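Cytoplasmic export protein 1 (Saccharomyces cerevisiae, PDB 3VWA) binds tRNA as part of the nuclear tRNA export machinery at the nuclear pore complex and may hand aminoacylated tRNAs to the translation apparatus. Local coordinates at residues K66-L70 against T119-L123; V109-I113 against I195-M199; L149-S153 against R166-Y171; S188-L193 against I215-T221. The contacts are given in a common frame with arbitrary orientation. Numbering follows the deposited sequence.

Contact 1 (K66-L70 against T119-L123); sequences KIPGL and TLGFL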
# COMPACT_ATOMS: atom_id res chain seq x y z
N LYS A 66 -7.69 22.35 -22.55
CA LYS A 66 -7.18 20.98 -22.56
C LYS A 66 -5.72 21.07 -22.16
O LYS A 66 -4.82 21.07 -23.02
CB LYS A 66 -7.26 20.35 -23.97
CG LYS A 66 -8.48 19.45 -24.19
CD LYS A 66 -9.68 20.27 -24.62
CE LYS A 66 -10.92 19.40 -24.73
NZ LYS A 66 -12.10 20.15 -24.24
N ILE A 67 -5.50 21.19 -20.87
CA ILE A 67 -4.16 21.49 -20.40
C ILE A 67 -3.78 20.34 -19.47
O ILE A 67 -4.44 20.09 -18.46
CB ILE A 67 -4.09 22.88 -19.72
CG1 ILE A 67 -4.79 23.94 -20.57
CG2 ILE A 67 -2.65 23.27 -19.36
CD1 ILE A 67 -3.89 24.67 -21.53
N PRO A 68 -2.77 19.57 -19.88
CA PRO A 68 -2.26 18.57 -18.99
C PRO A 68 -1.79 19.30 -17.71
O PRO A 68 -1.05 20.30 -17.80
CB PRO A 68 -1.04 18.02 -19.75
CG PRO A 68 -1.28 18.38 -21.19
CD PRO A 68 -2.08 19.61 -21.19
N GLY A 69 -2.21 18.82 -16.56
CA GLY A 69 -1.88 19.47 -15.33
C GLY A 69 -3.06 20.12 -14.64
O GLY A 69 -3.03 20.29 -13.44
N LEU A 70 -4.09 20.54 -15.39
CA LEU A 70 -5.38 20.87 -14.73
C LEU A 70 -6.16 19.62 -14.33
O LEU A 70 -5.97 18.54 -14.89
CB LEU A 70 -6.28 21.72 -15.64
CG LEU A 70 -5.71 23.00 -16.22
CD1 LEU A 70 -6.85 23.65 -17.00
CD2 LEU A 70 -5.13 23.92 -15.13
N THR A 119 2.64 22.42 -15.84
CA THR A 119 1.29 22.87 -16.12
C THR A 119 1.21 24.37 -16.41
O THR A 119 0.56 24.77 -17.38
CB THR A 119 0.38 22.55 -14.98
OG1 THR A 119 0.52 21.15 -14.72
CG2 THR A 119 -1.07 22.94 -15.35
N LEU A 120 1.88 25.17 -15.60
CA LEU A 120 1.98 26.62 -15.82
C LEU A 120 2.75 26.96 -17.11
O LEU A 120 2.59 28.05 -17.68
CB LEU A 120 2.62 27.30 -14.59
CG LEU A 120 1.77 27.17 -13.30
CD1 LEU A 120 2.55 27.44 -12.02
CD2 LEU A 120 0.50 28.02 -13.35
N GLY A 121 3.57 26.02 -17.58
CA GLY A 121 4.19 26.15 -18.91
C GLY A 121 3.18 25.98 -20.06
O GLY A 121 3.27 26.67 -21.07
N PHE A 122 2.23 25.06 -19.91
CA PHE A 122 1.17 24.88 -20.91
C PHE A 122 0.21 26.07 -20.87
O PHE A 122 -0.42 26.42 -21.86
CB PHE A 122 0.43 23.58 -20.69
CG PHE A 122 1.27 22.35 -20.97
CD1 PHE A 122 1.95 22.21 -22.18
CD2 PHE A 122 1.36 21.33 -20.04
CE1 PHE A 122 2.72 21.07 -22.45
CE2 PHE A 122 2.11 20.20 -20.30
CZ PHE A 122 2.80 20.07 -21.51
N LEU A 123 0.14 26.73 -19.72
CA LEU A 123 -0.78 27.82 -19.53
C LEU A 123 -0.24 29.18 -19.92
O LEU A 123 -0.91 30.20 -19.72
CB LEU A 123 -1.19 27.87 -18.06
CG LEU A 123 -2.31 26.96 -17.58
CD1 LEU A 123 -2.51 27.21 -16.09
CD2 LEU A 123 -3.61 27.26 -18.32
O HOH W 1 -0.49 20.80 -12.18
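A tight turn can dock on the end of a helix with very few side chains, and here Phe-122, Ile-67 and Thr-119 do most of the work. Together the two segments bury 318 Å². Phe-122, in the last turn of helix 106-122, meets the loop in two ways: Ile-67 CG2 comes to 3.4 Å from Phe-122 CB, and Pro-68 CG sits over one face of the Phe-122 ring, with Pro-68 CB 3.9 Å from Phe-122 CE2. The same methyl of Ile-67 reaches Leu-123, with Ile-67 CG2 4.1 Å from Leu-123 CG. Thr-119, one helical turn before Leu-123, faces the apex of the loop, a type II turn closed by Leu-70 N to Ile-67 O at 3.1 Å. Pro-68 and Gly-69 hold its two central positions. Gly-69 has a positive phi, and its CA lies 3.0 Å from Thr-119 OG1, so a beta carbon would collide with that hydroxyl. A water donates to Gly-69 O (2.9 Å) and bridges to Thr-119 OG1 (2.8 Å); Gln-115 O is another partner of that hydroxyl. Gly-69 pairs through its backbone with Leu-146 of strand 144-146. Coming between helix 52-64 and strand 73-77 of the kinase-like domain, the loop probably corresponds to the helix C to strand 4 loop of protein kinases, which docks on the end of helix E and joins the two lobes.

Contact 2 (V109-I113 against I195-M199); sequences VELGI and IKSLM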
# COMPACT_ATOMS: atom_id res chain seq x y z
N VAL A 109 8.36 17.25 -2.33
CA VAL A 109 7.78 18.59 -2.42
C VAL A 109 8.32 19.20 -3.73
O VAL A 109 7.58 19.83 -4.48
CB VAL A 109 8.22 19.47 -1.17
CG1 VAL A 109 7.74 20.94 -1.28
CG2 VAL A 109 7.74 18.88 0.15
N GLU A 110 9.60 19.00 -4.00
CA GLU A 110 10.22 19.53 -5.18
C GLU A 110 9.64 18.87 -6.46
O GLU A 110 9.44 19.53 -7.46
CB GLU A 110 11.76 19.31 -5.15
CG GLU A 110 12.56 20.24 -4.22
CD GLU A 110 13.96 19.70 -3.92
OE1 GLU A 110 14.60 19.10 -4.83
OE2 GLU A 110 14.43 19.89 -2.77
N LEU A 111 9.41 17.57 -6.41
CA LEU A 111 8.72 16.86 -7.49
C LEU A 111 7.33 17.45 -7.76
O LEU A 111 7.00 17.71 -8.90
CB LEU A 111 8.64 15.36 -7.18
CG LEU A 111 8.47 14.31 -8.30
CD1 LEU A 111 7.19 13.54 -8.10
CD2 LEU A 111 8.61 14.80 -9.74
N GLY A 112 6.55 17.74 -6.72
CA GLY A 112 5.20 18.30 -6.96
C GLY A 112 5.29 19.68 -7.57
O GLY A 112 4.58 20.04 -8.51
N ILE A 113 6.22 20.47 -7.06
CA ILE A 113 6.45 21.80 -7.62
C ILE A 113 6.80 21.71 -9.10
O ILE A 113 6.34 22.52 -9.89
CB ILE A 113 7.58 22.52 -6.86
CG1 ILE A 113 7.03 22.98 -5.49
CG2 ILE A 113 8.09 23.72 -7.63
CD1 ILE A 113 8.13 23.47 -4.56
N ILE A 195 4.86 28.44 -3.46
CA ILE A 195 6.12 27.76 -3.17
C ILE A 195 6.59 28.09 -1.77
O ILE A 195 7.05 27.20 -1.03
CB ILE A 195 7.21 28.11 -4.20
CG1 ILE A 195 6.92 27.38 -5.53
CG2 ILE A 195 8.58 27.75 -3.65
CD1 ILE A 195 7.78 27.83 -6.71
N LYS A 196 6.45 29.34 -1.35
CA LYS A 196 6.83 29.70 0.02
C LYS A 196 5.95 28.98 1.01
O LYS A 196 6.44 28.58 2.07
CB LYS A 196 6.79 31.21 0.24
CG LYS A 196 8.02 31.89 -0.39
CD LYS A 196 8.19 33.33 0.04
CE LYS A 196 7.25 34.22 -0.73
NZ LYS A 196 7.32 35.65 -0.33
N SER A 197 4.66 28.80 0.67
CA SER A 197 3.76 28.09 1.59
C SER A 197 4.08 26.59 1.64
O SER A 197 3.88 25.95 2.66
CB SER A 197 2.28 28.27 1.23
OG SER A 197 2.01 29.59 0.81
N LEU A 198 4.57 26.04 0.52
CA LEU A 198 4.95 24.63 0.45
C LEU A 198 6.21 24.32 1.24
O LEU A 198 6.32 23.25 1.83
CB LEU A 198 5.16 24.20 -1.01
CG LEU A 198 3.82 23.98 -1.75
CD1 LEU A 198 3.91 24.00 -3.26
CD2 LEU A 198 3.16 22.68 -1.28
N MSE A 199 7.15 25.28 1.26
CA MSE A 199 8.51 25.05 1.74
C MSE A 199 8.86 26.18 2.66
O MSE A 199 9.11 27.29 2.18
CB MSE A 199 9.41 25.19 0.51
CG MSE A 199 10.42 24.08 0.25
SE MSE A 199 10.77 23.92 -1.71
CE MSE A 199 11.15 22.01 -1.62
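Segments 109-113 and 195-199 run antiparallel: the CA atoms of Val-109 and Leu-198 are 7.3 Å apart, and those of Ile-113 and Ile-195 7.4 Å. The first segment is helical throughout. The second is the last turn of helix 186-198, and Met-199, a selenomethionine, is the first residue past it to leave helical angles, although its N still bonds to Ile-195 O at 3.0 Å. By position in the kinase-like domain the two helices probably correspond to helices E and F of protein kinases, whose side-by-side packing forms the hydrophobic centre of the C-lobe. Spaced four residues apart, Val-109 and Ile-113 present one face of their helix to the partner. Ile-113 sits among three side chains, its CG1 4.0 Å from Leu-198 CD1 and its CD1 4.2 Å from Ile-195 CG1 and 3.9 Å from Met-199 SE. The selenomethionine stretches back across the gap, so that Met-199 CE lies 3.6 Å from Val-109 CG1 and 3.4 Å from Glu-110 CG. Glu-110 thus contributes its aliphatic part, while its carboxylate is taken up by a salt bridge to Lys-106 and a hydrogen bond to Asn-238. Helix 209-216 also touches Ile-195, through Val-212.

Contact 3 (L149-S153 against R166-Y171); sequences LELCS and RARSYY
The first segment is a type I turn from Leu-149 to Cys-152, closed by Cys-152 N to Leu-149 O at 3.1 Å, with phi/psi of -50/-41° at Glu-150 and -103/-5° at Leu-151 (chi1 m, chi2 t). Ser-153 follows, extended, its chi1 of 18° letting OG donate to Leu-151 O at 3.1 Å. The second is regular helix, closest in backbone at Leu-151 to Ala-167, CA to CA 6.8 Å. Arg-166 (chi1 m, chi2 t, chi3 m) turns the edge of its guanidinium to the turn: near its plane, NH1 donates to Ser-153 OG at 3.3 Å and NH2, weakly, to Leu-151 O at 3.4 Å. A water lies 2.7 Å from both Arg-166 NH2 and Glu-150 O; Arg-166 NE pairs with Glu-162. In protein kinases, the loop after the counterpart of strand 144-146 carries the DFG motif; here it docks on helix 160-174, probably in the equivalent of the activation segment. Ala-167 CA is 3.8 Å from Leu-151 CD1. Tyr-170 (chi1 t) places CB 3.7 Å from Leu-151 CD2; its OH shares a water with Glu-150 OE1, 2.9 Å from each, Glu-150 OE2 bonding to Trp-26 NE1. Tyr-171 (chi1 m) has CE2 4.3 Å from Leu-151 CD1 and its hydroxyl bonded to Gly-129 O.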
# COMPACT_ATOMS: atom_id res chain seq x y z
N LEU A 149 -10.50 28.21 -12.24
CA LEU A 149 -10.37 28.82 -13.53
C LEU A 149 -11.26 30.09 -13.58
O LEU A 149 -11.51 30.68 -14.65
CB LEU A 149 -10.80 27.73 -14.52
CG LEU A 149 -9.78 27.02 -15.43
CD1 LEU A 149 -8.29 27.12 -15.02
CD2 LEU A 149 -10.22 25.59 -15.71
N GLU A 150 -11.71 30.54 -12.40
CA GLU A 150 -12.60 31.73 -12.28
C GLU A 150 -12.15 32.98 -13.03
O GLU A 150 -12.96 33.69 -13.65
CB GLU A 150 -12.84 32.11 -10.82
CG GLU A 150 -13.52 31.02 -10.00
CD GLU A 150 -12.57 29.95 -9.49
OE1 GLU A 150 -11.36 30.05 -9.72
OE2 GLU A 150 -13.05 29.01 -8.83
N LEU A 151 -10.85 33.25 -12.98
CA LEU A 151 -10.30 34.47 -13.55
C LEU A 151 -9.61 34.20 -14.89
O LEU A 151 -9.14 35.10 -15.56
CB LEU A 151 -9.29 35.08 -12.55
CG LEU A 151 -9.87 35.73 -11.29
CD1 LEU A 151 -8.73 36.41 -10.54
CD2 LEU A 151 -10.92 36.77 -11.64
N CYS A 152 -9.52 32.94 -15.27
CA CYS A 152 -8.69 32.53 -16.38
C CYS A 152 -9.15 33.13 -17.71
O CYS A 152 -10.33 33.02 -18.11
CB CYS A 152 -8.70 31.02 -16.49
SG CYS A 152 -7.65 30.42 -17.82
N SER A 153 -8.20 33.74 -18.40
CA SER A 153 -8.42 34.28 -19.75
C SER A 153 -7.10 34.28 -20.57
O SER A 153 -5.98 34.19 -20.02
CB SER A 153 -9.02 35.70 -19.69
OG SER A 153 -8.85 36.31 -18.40
N ARG A 166 -12.23 42.21 -12.24
CA ARG A 166 -12.47 40.81 -11.95
C ARG A 166 -11.54 40.35 -10.85
O ARG A 166 -11.98 39.86 -9.81
CB ARG A 166 -12.32 39.98 -13.22
CG ARG A 166 -13.32 40.42 -14.26
CD ARG A 166 -13.58 39.42 -15.37
NE ARG A 166 -12.63 39.53 -16.47
CZ ARG A 166 -11.66 38.65 -16.71
NH1 ARG A 166 -10.84 38.85 -17.75
NH2 ARG A 166 -11.50 37.57 -15.93
N ALA A 167 -10.25 40.58 -11.04
CA ALA A 167 -9.28 40.17 -10.05
C ALA A 167 -9.57 40.75 -8.66
O ALA A 167 -9.54 40.02 -7.68
CB ALA A 167 -7.88 40.52 -10.52
N ARG A 168 -9.89 42.05 -8.60
CA ARG A 168 -10.36 42.67 -7.38
C ARG A 168 -11.64 42.00 -6.82
O ARG A 168 -11.71 41.66 -5.64
CB ARG A 168 -10.58 44.18 -7.60
N SER A 169 -12.64 41.77 -7.66
CA SER A 169 -13.88 41.18 -7.11
C SER A 169 -13.60 39.75 -6.58
O SER A 169 -14.00 39.39 -5.46
CB SER A 169 -15.03 41.24 -8.14
OG SER A 169 -14.85 40.28 -9.17
N TYR A 170 -12.85 38.97 -7.37
CA TYR A 170 -12.44 37.62 -6.97
C TYR A 170 -11.75 37.59 -5.60
O TYR A 170 -12.18 36.90 -4.69
CB TYR A 170 -11.54 37.00 -8.04
CG TYR A 170 -10.94 35.69 -7.62
CD1 TYR A 170 -11.66 34.50 -7.73
CD2 TYR A 170 -9.67 35.64 -7.04
CE1 TYR A 170 -11.11 33.29 -7.31
CE2 TYR A 170 -9.11 34.44 -6.60
CZ TYR A 170 -9.84 33.26 -6.74
OH TYR A 170 -9.28 32.08 -6.31
N TYR A 171 -10.70 38.37 -5.45
CA TYR A 171 -9.96 38.46 -4.18
C TYR A 171 -10.78 39.01 -3.02
O TYR A 171 -10.59 38.59 -1.90
CB TYR A 171 -8.65 39.22 -4.38
CG TYR A 171 -7.61 38.31 -4.97
CD1 TYR A 171 -6.82 37.51 -4.15
CD2 TYR A 171 -7.49 38.19 -6.34
CE1 TYR A 171 -5.88 36.64 -4.69
CE2 TYR A 171 -6.55 37.33 -6.90
CZ TYR A 171 -5.76 36.56 -6.07
OH TYR A 171 -4.86 35.71 -6.62
O HOH W 2 -9.90 29.39 -7.34
O HOH W 3 -13.28 36.31 -14.33

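Contact 4 (S188-L193 against I215-T221); sequences SMGLGL and ISDGKIT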
# COMPACT_ATOMS: atom_id res chain seq x y z
N SER A 188 3.30 34.80 -11.72
CA SER A 188 4.61 34.75 -11.07
C SER A 188 4.54 35.06 -9.58
O SER A 188 5.22 34.40 -8.78
CB SER A 188 5.56 35.76 -11.70
OG SER A 188 6.16 35.19 -12.82
N MSE A 189 3.73 36.04 -9.22
CA MSE A 189 3.65 36.47 -7.82
C MSE A 189 2.88 35.47 -7.04
O MSE A 189 3.22 35.19 -5.88
CB MSE A 189 3.05 37.86 -7.69
CG MSE A 189 4.13 38.90 -8.01
SE MSE A 189 3.40 40.76 -7.90
CE MSE A 189 3.49 41.17 -9.81
N GLY A 190 1.83 34.90 -7.66
CA GLY A 190 1.03 33.87 -6.99
C GLY A 190 1.78 32.55 -6.85
O GLY A 190 1.61 31.83 -5.86
N LEU A 191 2.64 32.25 -7.82
CA LEU A 191 3.49 31.06 -7.76
C LEU A 191 4.48 31.16 -6.59
O LEU A 191 4.65 30.19 -5.86
CB LEU A 191 4.25 30.82 -9.11
CG LEU A 191 5.15 29.56 -9.14
CD1 LEU A 191 4.43 28.30 -8.69
CD2 LEU A 191 5.85 29.32 -10.47
N GLY A 192 5.11 32.33 -6.42
CA GLY A 192 6.02 32.57 -5.27
C GLY A 192 5.36 32.34 -3.91
O GLY A 192 5.86 31.59 -3.09
N LEU A 193 4.22 32.97 -3.69
CA LEU A 193 3.44 32.70 -2.48
C LEU A 193 3.23 31.20 -2.21
O LEU A 193 3.46 30.73 -1.09
CB LEU A 193 2.10 33.45 -2.54
CG LEU A 193 2.04 34.93 -2.12
CD1 LEU A 193 1.01 35.73 -2.91
CD2 LEU A 193 1.72 34.99 -0.63
N ILE A 215 10.24 35.77 -8.56
CA ILE A 215 8.86 35.55 -8.98
C ILE A 215 7.90 36.11 -7.92
O ILE A 215 6.81 36.56 -8.25
CB ILE A 215 8.49 34.07 -9.28
CG1 ILE A 215 8.69 33.15 -8.07
CG2 ILE A 215 9.27 33.53 -10.45
CD1 ILE A 215 8.14 31.75 -8.29
N SER A 216 8.34 36.11 -6.68
CA SER A 216 7.52 36.60 -5.56
C SER A 216 7.22 38.08 -5.70
O SER A 216 6.18 38.54 -5.26
CB SER A 216 8.17 36.32 -4.22
OG SER A 216 7.69 35.12 -3.69
N ASP A 217 8.14 38.79 -6.34
CA ASP A 217 8.00 40.22 -6.61
C ASP A 217 7.67 40.48 -8.06
O ASP A 217 7.73 41.62 -8.50
CB ASP A 217 9.30 40.94 -6.25
CG ASP A 217 9.61 40.83 -4.80
OD1 ASP A 217 10.79 40.68 -4.44
OD2 ASP A 217 8.64 40.84 -4.03
N GLY A 218 7.38 39.41 -8.82
CA GLY A 218 6.90 39.55 -10.19
C GLY A 218 7.93 40.12 -11.15
O GLY A 218 7.58 40.69 -12.19
N LYS A 219 9.20 39.96 -10.82
CA LYS A 219 10.25 40.46 -11.67
C LYS A 219 10.44 39.58 -12.90
O LYS A 219 10.74 40.11 -13.96
CB LYS A 219 11.55 40.63 -10.90
CG LYS A 219 11.35 41.39 -9.60
CD LYS A 219 12.67 41.61 -8.87
CE LYS A 219 12.67 42.97 -8.19
NZ LYS A 219 13.78 43.16 -7.22
N ILE A 220 10.26 38.27 -12.78
CA ILE A 220 10.51 37.38 -13.94
C ILE A 220 9.32 36.48 -14.28
O ILE A 220 8.41 36.29 -13.45
CB ILE A 220 11.76 36.50 -13.78
CG1 ILE A 220 11.57 35.51 -12.61
CG2 ILE A 220 13.05 37.34 -13.70
CD1 ILE A 220 12.74 34.57 -12.42
N THR A 221 9.31 35.93 -15.49
CA THR A 221 8.19 35.07 -15.90
C THR A 221 8.31 33.67 -15.30
O THR A 221 9.40 33.25 -14.85
CB THR A 221 8.03 34.97 -17.43
OG1 THR A 221 9.11 34.21 -17.98
CG2 THR A 221 7.96 36.38 -18.08
O HOH W 4 4.07 37.24 -4.21
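Ile-215 lays its side chain along helix 186-198, with CD1 3.8 Å from Leu-191 CG and 3.6 Å from Gly-192 N. Such close approach depends on a missing side chain: the CA atoms of Gly-192 and Ser-216 are only 4.3 Å apart, and a beta carbon on Gly-192 would strike Ser-216 OG, which already lies 3.4 Å from Gly-192 CA. The backbones are pressed together as well. Met-189 CA makes a CH···O contact to Ile-215 O at 3.2 Å, while Ser-188 O and Ile-215 O, both acceptors, stand 2.7 Å apart without bonding. Two polar links also join the segments. Ser-188 OG donates to Ile-220 O at 2.6 Å, and a water donates to both Met-189 O (2.8 Å) and Ser-216 O (2.7 Å). Helix 209-216 ends in a Schellman motif with Gly-218, at positive phi, as its C-prime residue; selenomethionine Met-189 packs on this terminus, its CG 3.4 Å from Gly-218 N. The chain then turns towards Thr-221, the N-cap of helix 222-231; Thr-221 OG1 bonds to Asn-224 N. Helix 186-198, which probably corresponds to the central helix F of a kinase C-lobe, is thus flanked here by helix 209-216 and the start of helix 222-231, with Leu-191 reaching Leu-117 and Leu-120 of helix 106-122.

All four contacts belong to the N-terminal kinase-like domain, whereas the HEAT repeats 381-419 and 494-530 lie further along the chain. Helix 106-122 serves contacts 1 and 2, centres about 17 Å apart, and helix 186-198 serves contacts 2 and 4, centres about 14 Å apart. Contact 2 crosses both along the sequence, and contact 3 is nested within the loop that contact 2 closes. Three pairs touch: contacts 1 and 3 (Leu-70 CD1 to Leu-149 CD2, 4.1 Å), 1 and 4 (Leu-120 CD1 to Leu-191 CD1, 3.9 Å), and 2 and 4 (Ile-195 CD1 to Ile-215 CD1, 4.2 Å). They form a connected chain of contacts within the domain, consistent with a kinase scaffold retained in a tRNA-export protein.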